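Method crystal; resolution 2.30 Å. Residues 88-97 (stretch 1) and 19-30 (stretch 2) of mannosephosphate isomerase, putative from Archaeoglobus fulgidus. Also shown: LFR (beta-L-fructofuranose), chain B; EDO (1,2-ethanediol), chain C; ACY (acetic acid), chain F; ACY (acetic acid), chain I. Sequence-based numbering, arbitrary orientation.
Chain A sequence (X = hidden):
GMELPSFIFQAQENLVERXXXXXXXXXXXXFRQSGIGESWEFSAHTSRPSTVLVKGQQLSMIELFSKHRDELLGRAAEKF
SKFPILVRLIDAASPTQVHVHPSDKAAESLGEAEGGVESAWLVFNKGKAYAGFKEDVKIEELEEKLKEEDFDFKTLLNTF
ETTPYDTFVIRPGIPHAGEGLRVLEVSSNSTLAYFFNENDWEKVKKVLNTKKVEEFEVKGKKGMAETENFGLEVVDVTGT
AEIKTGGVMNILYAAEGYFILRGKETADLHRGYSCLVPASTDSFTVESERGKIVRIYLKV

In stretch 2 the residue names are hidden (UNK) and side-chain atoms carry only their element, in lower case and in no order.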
ATOM      1  N   ARG A  88       2.979  -0.481   1.799  1.00 25.25           N
ATOM      2  CA  ARG A  88       4.092   0.439   1.691  1.00 26.10           C
ATOM      3  C   ARG A  88       3.707   1.858   2.068  1.00 26.47           C
ATOM      4  O   ARG A  88       2.684   2.358   1.604  1.00 27.03           O
ATOM      5  CB  ARG A  88       4.595   0.470   0.256  1.00 26.47           C
ATOM      6  CG  ARG A  88       5.167  -0.837  -0.211  1.00 28.69           C
ATOM      7  CD  ARG A  88       5.798  -0.660  -1.556  1.00 33.23           C
ATOM      8  NE  ARG A  88       4.827  -0.674  -2.638  1.00 36.37           N
ATOM      9  CZ  ARG A  88       5.144  -0.446  -3.909  1.00 40.99           C
ATOM     10  NH1 ARG A  88       6.401  -0.163  -4.254  1.00 41.06           N
ATOM     11  NH2 ARG A  88       4.201  -0.497  -4.841  1.00 43.24           N
ATOM     12  N   LEU A  89       4.530   2.497   2.904  1.00 25.93           N
ATOM     13  CA  LEU A  89       4.548   3.949   2.993  1.00 25.92           C
ATOM     14  C   LEU A  89       5.357   4.462   1.809  1.00 26.23           C
ATOM     15  O   LEU A  89       6.439   3.921   1.518  1.00 25.73           O
ATOM     16  CB  LEU A  89       5.175   4.429   4.313  1.00 25.61           C
ATOM     17  CG  LEU A  89       4.463   4.002   5.604  1.00 26.80           C
ATOM     18  CD1 LEU A  89       5.277   4.438   6.817  1.00 26.63           C
ATOM     19  CD2 LEU A  89       3.047   4.575   5.637  1.00 25.83           C
ATOM     20  N   ILE A  90       4.827   5.484   1.130  1.00 26.09           N
ATOM     21  CA  ILE A  90       5.470   6.076  -0.059  1.00 26.29           C
ATOM     22  C   ILE A  90       5.574   7.586   0.127  1.00 26.14           C
ATOM     23  O   ILE A  90       4.580   8.256   0.396  1.00 26.13           O
ATOM     24  CB  ILE A  90       4.661   5.804  -1.370  1.00 26.59           C
ATOM     25  CG1 ILE A  90       4.417   4.303  -1.601  1.00 26.10           C
ATOM     26  CG2 ILE A  90       5.296   6.527  -2.605  1.00 26.38           C
ATOM     27  CD1 ILE A  90       5.605   3.534  -2.071  1.00 28.23           C
ATOM     28  N   ASP A  91       6.782   8.114  -0.018  1.00 26.40           N
ATOM     29  CA  ASP A  91       7.007   9.549   0.039  1.00 26.74           C
ATOM     30  C   ASP A  91       7.364  10.043  -1.358  1.00 27.03           C
ATOM     31  O   ASP A  91       8.545  10.113  -1.725  1.00 26.89           O
ATOM     32  CB  ASP A  91       8.109   9.897   1.050  1.00 26.69           C
ATOM     33  CG  ASP A  91       8.291  11.402   1.226  1.00 27.92           C
ATOM     34  OD1 ASP A  91       7.355  12.155   0.873  1.00 27.66           O
ATOM     35  OD2 ASP A  91       9.372  11.837   1.713  1.00 28.81           O
ATOM     36  N   ALA A  92       6.333  10.341  -2.149  1.00 27.00           N
ATOM     37  CA  ALA A  92       6.535  10.837  -3.510  1.00 27.29           C
ATOM     38  C   ALA A  92       6.738  12.345  -3.431  1.00 27.34           C
ATOM     39  O   ALA A  92       5.849  13.123  -3.771  1.00 27.52           O
ATOM     40  CB  ALA A  92       5.341  10.458  -4.414  1.00 26.54           C
ATOM     41  N   ALA A  93       7.908  12.753  -2.946  1.00 27.75           N
ATOM     42  CA  ALA A  93       8.148  14.157  -2.632  1.00 28.57           C
ATOM     43  C   ALA A  93       8.399  14.959  -3.913  1.00 29.41           C
ATOM     44  O   ALA A  93       7.784  15.994  -4.123  1.00 29.54           O
ATOM     45  CB  ALA A  93       9.306  14.314  -1.618  1.00 27.92           C
ATOM     46  N   SER A  94       9.300  14.466  -4.755  1.00 30.37           N
ATOM     47  CA  SER A  94       9.445  14.937  -6.123  1.00 31.81           C
ATOM     48  C   SER A  94       8.457  14.167  -6.971  1.00 32.12           C
ATOM     49  O   SER A  94       8.066  13.065  -6.594  1.00 32.53           O
ATOM     50  CB  SER A  94      10.844  14.643  -6.644  1.00 31.57           C
ATOM     51  OG  SER A  94      11.773  15.302  -5.838  1.00 35.23           O
ATOM     52  N   PRO A  95       8.062  14.733  -8.130  1.00 32.37           N
ATOM     53  CA  PRO A  95       7.098  14.014  -8.964  1.00 32.70           C
ATOM     54  C   PRO A  95       7.642  12.669  -9.475  1.00 33.17           C
ATOM     55  O   PRO A  95       8.784  12.584  -9.950  1.00 33.54           O
ATOM     56  CB  PRO A  95       6.830  14.981 -10.130  1.00 32.39           C
ATOM     57  CG  PRO A  95       7.939  15.968 -10.098  1.00 32.16           C
ATOM     58  CD  PRO A  95       8.459  16.032  -8.710  1.00 31.99           C
ATOM     59  N   THR A  96       6.826  11.627  -9.348  1.00 33.15           N
ATOM     60  CA  THR A  96       7.125  10.339  -9.966  1.00 32.41           C
ATOM     61  C   THR A  96       6.733  10.425 -11.451  1.00 31.94           C
ATOM     62  O   THR A  96       5.904  11.256 -11.824  1.00 31.90           O
ATOM     63  CB  THR A  96       6.402   9.178  -9.230  1.00 32.72           C
ATOM     64  OG1 THR A  96       4.983   9.412  -9.194  1.00 32.88           O
ATOM     65  CG2 THR A  96       6.926   9.032  -7.763  1.00 32.12           C
ATOM     66  N   GLN A  97       7.354   9.603 -12.297  1.00 30.80           N
ATOM     67  CA  GLN A  97       6.930   9.473 -13.682  1.00 29.85           C
ATOM     68  C   GLN A  97       5.618   8.685 -13.733  1.00 28.99           C
ATOM     69  O   GLN A  97       5.333   7.864 -12.844  1.00 28.38           O
ATOM     70  CB  GLN A  97       8.031   8.817 -14.537  1.00 30.08           C
ATOM     71  CG  GLN A  97       7.680   8.538 -16.029  1.00 31.61           C
ATOM     72  CD  GLN A  97       7.345   9.789 -16.868  1.00 34.13           C
ATOM     73  OE1 GLN A  97       6.205  10.264 -16.885  1.00 34.24           O
ATOM     74  NE2 GLN A  97       8.336  10.292 -17.596  1.00 34.56           N
ATOM     75  N   UNK A  19      15.397   8.385  -5.549  1.00 27.36           N
ATOM     76  CA  UNK A  19      15.838   9.753  -5.828  1.00 27.86           C
ATOM     77  C   UNK A  19      14.705  10.759  -5.598  1.00 27.89           C
ATOM     78  O   UNK A  19      14.968  11.912  -5.259  1.00 28.54           O
ATOM     79  c   UNK A  19      15.376   7.538  -6.764  1.00 27.89           C
ATOM     80  c   UNK A  19      16.271   9.704  -7.312  1.00 27.57           C
ATOM     81  c   UNK A  19      15.519   8.541  -7.907  1.00 28.34           C
ATOM     82  N   UNK A  20      13.460  10.310  -5.729  1.00 27.52           N
ATOM     83  CA  UNK A  20      12.300  11.163  -5.469  1.00 27.22           C
ATOM     84  C   UNK A  20      11.798  11.177  -4.003  1.00 27.15           C
ATOM     85  O   UNK A  20      10.784  11.827  -3.697  1.00 26.87           O
ATOM     86  n   UNK A  20      10.978   7.231  -7.405  1.00 26.97           N
ATOM     87  c   UNK A  20       8.964   6.256  -4.444  1.00 25.81           C
ATOM     88  c   UNK A  20      10.943   9.324  -6.576  1.00 27.09           C
ATOM     89  c   UNK A  20      11.384   8.536  -7.601  1.00 25.73           C
ATOM     90  c   UNK A  20      10.252   7.149  -6.244  1.00 26.57           C
ATOM     91  c   UNK A  20      10.214   8.450  -5.678  1.00 25.83           C
ATOM     92  c   UNK A  20      11.165  10.797  -6.426  1.00 26.52           C
ATOM     93  c   UNK A  20       9.527   8.643  -4.466  1.00 26.15           C
ATOM     94  c   UNK A  20       9.635   6.036  -5.632  1.00 25.80           C
ATOM     95  c   UNK A  20       8.910   7.539  -3.852  1.00 25.48           C
ATOM     96  N   UNK A  21      12.482  10.461  -3.106  1.00 26.65           N
ATOM     97  CA  UNK A  21      12.065  10.420  -1.701  1.00 26.48           C
ATOM     98  C   UNK A  21      12.565  11.628  -0.925  1.00 26.40           C
ATOM     99  O   UNK A  21      13.651  12.114  -1.190  1.00 26.90           O
ATOM    100  N   UNK A  22      11.790  12.107   0.041  1.00 26.37           N
ATOM    101  CA  UNK A  22      12.200  13.253   0.854  1.00 26.51           C
ATOM    102  C   UNK A  22      12.650  12.808   2.237  1.00 27.10           C
ATOM    103  O   UNK A  22      13.383  11.831   2.355  1.00 27.26           O
ATOM    104  N   UNK A  23      12.186  13.509   3.277  1.00 26.96           N
ATOM    105  CA  UNK A  23      12.595  13.258   4.664  1.00 27.75           C
ATOM    106  C   UNK A  23      11.554  12.575   5.535  1.00 27.09           C
ATOM    107  O   UNK A  23      11.861  12.177   6.664  1.00 27.19           O
ATOM    108  o   UNK A  23      14.862  17.433   4.759  1.00 35.61           O
ATOM    109  c   UNK A  23      13.022  14.569   5.340  1.00 26.96           C
ATOM    110  c   UNK A  23      14.763  16.406   5.464  1.00 30.10           C
ATOM    111  c   UNK A  23      14.310  15.120   4.783  1.00 29.16           C
ATOM    112  o   UNK A  23      15.060  16.383   6.674  1.00 31.76           O
ATOM    113  N   UNK A  24      10.328  12.459   5.024  1.00 26.89           N
ATOM    114  CA  UNK A  24       9.152  12.087   5.842  1.00 26.63           C
ATOM    115  C   UNK A  24       9.273  10.698   6.465  1.00 26.39           C
ATOM    116  O   UNK A  24       9.040  10.518   7.660  1.00 27.11           O
ATOM    117  c   UNK A  24       3.630   9.563   5.941  1.00 26.08           C
ATOM    118  c   UNK A  24       5.773   9.762   4.064  1.00 26.03           C
ATOM    119  c   UNK A  24       7.859  12.200   4.998  1.00 26.10           C
ATOM    120  c   UNK A  24       5.735  10.618   5.179  1.00 24.90           C
ATOM    121  n   UNK A  24       4.841  11.448   7.076  1.00 24.95           N
ATOM    122  c   UNK A  24       6.592  11.677   5.657  1.00 26.24           C
ATOM    123  c   UNK A  24       3.700   8.723   4.843  1.00 27.40           C
ATOM    124  c   UNK A  24       5.992  12.160   6.812  1.00 25.75           C
ATOM    125  c   UNK A  24       4.653  10.508   6.096  1.00 24.84           C
ATOM    126  c   UNK A  24       4.763   8.810   3.907  1.00 25.24           C
ATOM    127  N   UNK A  25       9.637   9.712   5.651  1.00 26.30           N
ATOM    128  CA  UNK A  25       9.709   8.333   6.131  1.00 25.92           C
ATOM    129  C   UNK A  25      10.762   8.141   7.242  1.00 25.69           C
ATOM    130  O   UNK A  25      10.432   7.616   8.306  1.00 25.75           O
ATOM    131  c   UNK A  25       9.881   7.325   4.978  1.00 25.76           C
ATOM    132  c   UNK A  25      10.281   5.934   5.537  1.00 25.10           C
ATOM    133  c   UNK A  25       8.570   7.257   4.173  1.00 25.97           C
ATOM    134  c   UNK A  25       8.665   6.456   2.908  1.00 24.93           C
ATOM    135  N   UNK A  26      12.000   8.575   7.010  1.00 25.00           N
ATOM    136  CA  UNK A  26      13.038   8.445   8.040  1.00 26.13           C
ATOM    137  C   UNK A  26      12.577   9.092   9.348  1.00 26.67           C
ATOM    138  O   UNK A  26      12.804   8.549  10.431  1.00 26.96           O
ATOM    139  c   UNK A  26      14.355   9.051   7.578  1.00 25.06           C
ATOM    140  N   UNK A  27      11.903  10.236   9.237  1.00 27.79           N
ATOM    141  CA  UNK A  27      11.393  10.943  10.406  1.00 28.95           C
ATOM    142  C   UNK A  27      10.322  10.135  11.141  1.00 28.61           C
ATOM    143  O   UNK A  27      10.355  10.066  12.366  1.00 28.82           O
ATOM    144  c   UNK A  27      12.500  13.856  11.234  1.00 36.69           C
ATOM    145  c   UNK A  27      10.048  14.511  11.030  1.00 38.19           C
ATOM    146  c   UNK A  27      10.887  12.336  10.034  1.00 29.88           C
ATOM    147  c   UNK A  27      11.045  13.345  11.175  1.00 34.29           C
ATOM    148  N   UNK A  28       9.400   9.511  10.404  1.00 28.13           N
ATOM    149  CA  UNK A  28       8.460   8.555  11.003  1.00 27.99           C
ATOM    150  C   UNK A  28       9.194   7.492  11.801  1.00 28.01           C
ATOM    151  O   UNK A  28       8.753   7.133  12.883  1.00 28.94           O
ATOM    152  c   UNK A  28       6.476   8.669   9.296  1.00 27.75           C
ATOM    153  c   UNK A  28       5.798   7.834   8.235  1.00 26.06           C
ATOM    154  c   UNK A  28       5.492   9.173  10.346  1.00 27.01           C
ATOM    155  c   UNK A  28       7.601   7.859   9.944  1.00 27.49           C
ATOM    156  N   UNK A  29      10.311   7.003  11.262  1.00 27.60           N
ATOM    157  CA  UNK A  29      11.077   5.923  11.877  1.00 27.22           C
ATOM    158  C   UNK A  29      12.169   6.427  12.827  1.00 27.50           C
ATOM    159  O   UNK A  29      13.071   5.663  13.188  1.00 28.19           O
ATOM    160  c   UNK A  29      10.711   4.522   9.734  1.00 25.69           C
ATOM    161  c   UNK A  29      11.690   5.008  10.805  1.00 26.65           C
ATOM    162  c   UNK A  29       9.609   3.660  10.321  1.00 24.14           C
ATOM    163  n   UNK A  29       7.710   2.169   9.864  1.00 26.00           N
ATOM    164  c   UNK A  29       8.705   3.095   9.235  1.00 25.07           C
ATOM    165  N   UNK A  30      12.103   7.705  13.206  1.00 27.28           N
ATOM    166  CA  UNK A  30      12.944   8.249  14.275  1.00 25.74           C
ATOM    167  C   UNK A  30      14.338   8.725  13.910  1.00 25.82           C
ATOM    168  O   UNK A  30      15.181   8.868  14.796  1.00 26.14           O
TER
HETATM  169  C1  LFR B 600       6.840  13.494 -16.263  1.00 64.16           C
HETATM  170  C2  LFR B 600       7.366  13.852 -14.860  1.00 65.73           C
HETATM  171  C3  LFR B 600       8.659  13.084 -14.565  1.00 66.12           C
HETATM  172  C4  LFR B 600       9.766  14.105 -14.429  1.00 66.97           C
HETATM  173  C5  LFR B 600       9.115  15.470 -14.633  1.00 67.21           C
HETATM  174  C6  LFR B 600       9.337  16.382 -13.427  1.00 67.93           C
HETATM  175  O1  LFR B 600       5.574  12.818 -16.261  1.00 61.31           O
HETATM  176  O2  LFR B 600       6.392  13.591 -13.823  1.00 64.10           O
HETATM  177  O3  LFR B 600       8.597  12.367 -13.337  1.00 67.32           O
HETATM  178  O4  LFR B 600      10.740  13.835 -15.441  1.00 67.03           O
HETATM  179  O5  LFR B 600       7.710  15.252 -14.867  1.00 66.57           O
HETATM  180  O6  LFR B 600       9.154  17.774 -13.736  1.00 68.14           O
HETATM  181  C1  EDO C 800       0.902  11.002   9.061  1.00 44.06           C
HETATM  182  O1  EDO C 800       2.119  11.756   8.879  1.00 43.78           O
HETATM  183  C2  EDO C 800       1.149   9.525   8.726  1.00 42.94           C
HETATM  184  O2  EDO C 800       1.714   8.841   9.846  1.00 41.58           O
HETATM  185  C   ACY F 503      10.044  -0.282  11.306  1.00 49.78           C
HETATM  186  O   ACY F 503      11.079   0.315  11.708  1.00 50.29           O
HETATM  187  OXT ACY F 503       9.416   0.015  10.273  1.00 48.77           O
HETATM  188  CH3 ACY F 503       9.532  -1.430  12.125  1.00 49.97           C
HETATM  189  C   ACY I 506       3.083   7.247  -6.574  1.00 44.00           C
HETATM  190  O   ACY I 506       3.703   7.344  -7.667  1.00 43.87           O
HETATM  191  OXT ACY I 506       2.906   6.175  -5.971  1.00 44.17           O
HETATM  192  CH3 ACY I 506       2.512   8.469  -5.916  1.00 43.42           C
HETATM  193  O   HOH W   1      10.863  10.137   3.019  1.00 19.18           O

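Position 19 carries three side-chain carbons that close a ring onto its own backbone N, which defines Pro-19; the ring stays clear of stretch 1. At position 20 one carbon leads to fused five- and six-membered rings holding eight carbons and one nitrogen. No other side chain has this outline, so the residue is Trp-20. Its indole covers the end of the strand and the loop beyond it. CG2 of Thr-96 lies over one face, 4.1 Å from the centroid of the five-membered ring in a CH-pi contact, while O of Asp-91 meets the ring edge, 3.3 Å from CE3. CG2 of Ile-90 packs 4.0 Å from CZ3 of Trp-20.

Positions 21 and 22 have no side-chain atoms and are Gly-21 and Gly-22. The bare CA of Gly-21 makes a nearly straight CA-H...O contact with O of Asp-91, at 3.5 Å. Space is tighter at Gly-22: an ideal CB would fall 3.0 Å from OD2 of Asp-91 and 3.1 Å from CB of Ala-93. The absence of a side chain lets the backbone come close enough for N of Gly-22 to donate to OD2 of Asp-91 at 3.0 Å.

Position 23 shows three carbons in a row, the last bearing two oxygens. A carboxylate at the end of such a chain is that of Glu-23, whose side chain points away from stretch 1. Position 24, the first of the helix, again has one carbon followed by a fused ring pair with eight carbons and one nitrogen: Trp-24. Its CH2 lies 4.3 Å from CD2 of Leu-89, and its NE1 donates to O1 of the ethanediol at 3.3 Å.

Four carbons at position 25 fork at the first, with one arm two carbons long, as in Ile-25. The longer arm ends in CD1, 3.6 Å from O of Leu-89 and 3.9 Å from CB of Asp-91. The single carbon at position 26 identifies Ala-26, which is buried but out of reach of stretch 1. Positions 27 and 28 each have four carbons forked at the second, hence Leu-27 and Leu-28. Leu-27 is exposed and makes no contact, whereas CD1 of Leu-28 packs 3.7 Å from CD1 of Leu-89. Position 29 extends four carbons to a nitrogen, so it is Lys-29, and its NZ donates to OXT of an acetate (chain F) at 2.8 Å. Position 30 has no side chain, and its positive phi suits Gly-30.

The contact joins an apolar part to a polar one. Leu-89 packs against Trp-24, Ile-25 and Leu-28 of the helix, and Trp-20 spans Ile-90 to Thr-96. Between these groups, OD2 of Asp-91 accepts from Gly-22 and from a water, 2.6 Å away, that in turn accepts from N of Ile-25 at 2.9 Å. Past the strand, O of Trp-20 receives N of Ser-94 at 3.2 Å and, weakly, N of Ala-93 at 3.1 Å, fastening the two loops backbone to backbone.

Stretch 2 19-30: PWGGEWIALLKG
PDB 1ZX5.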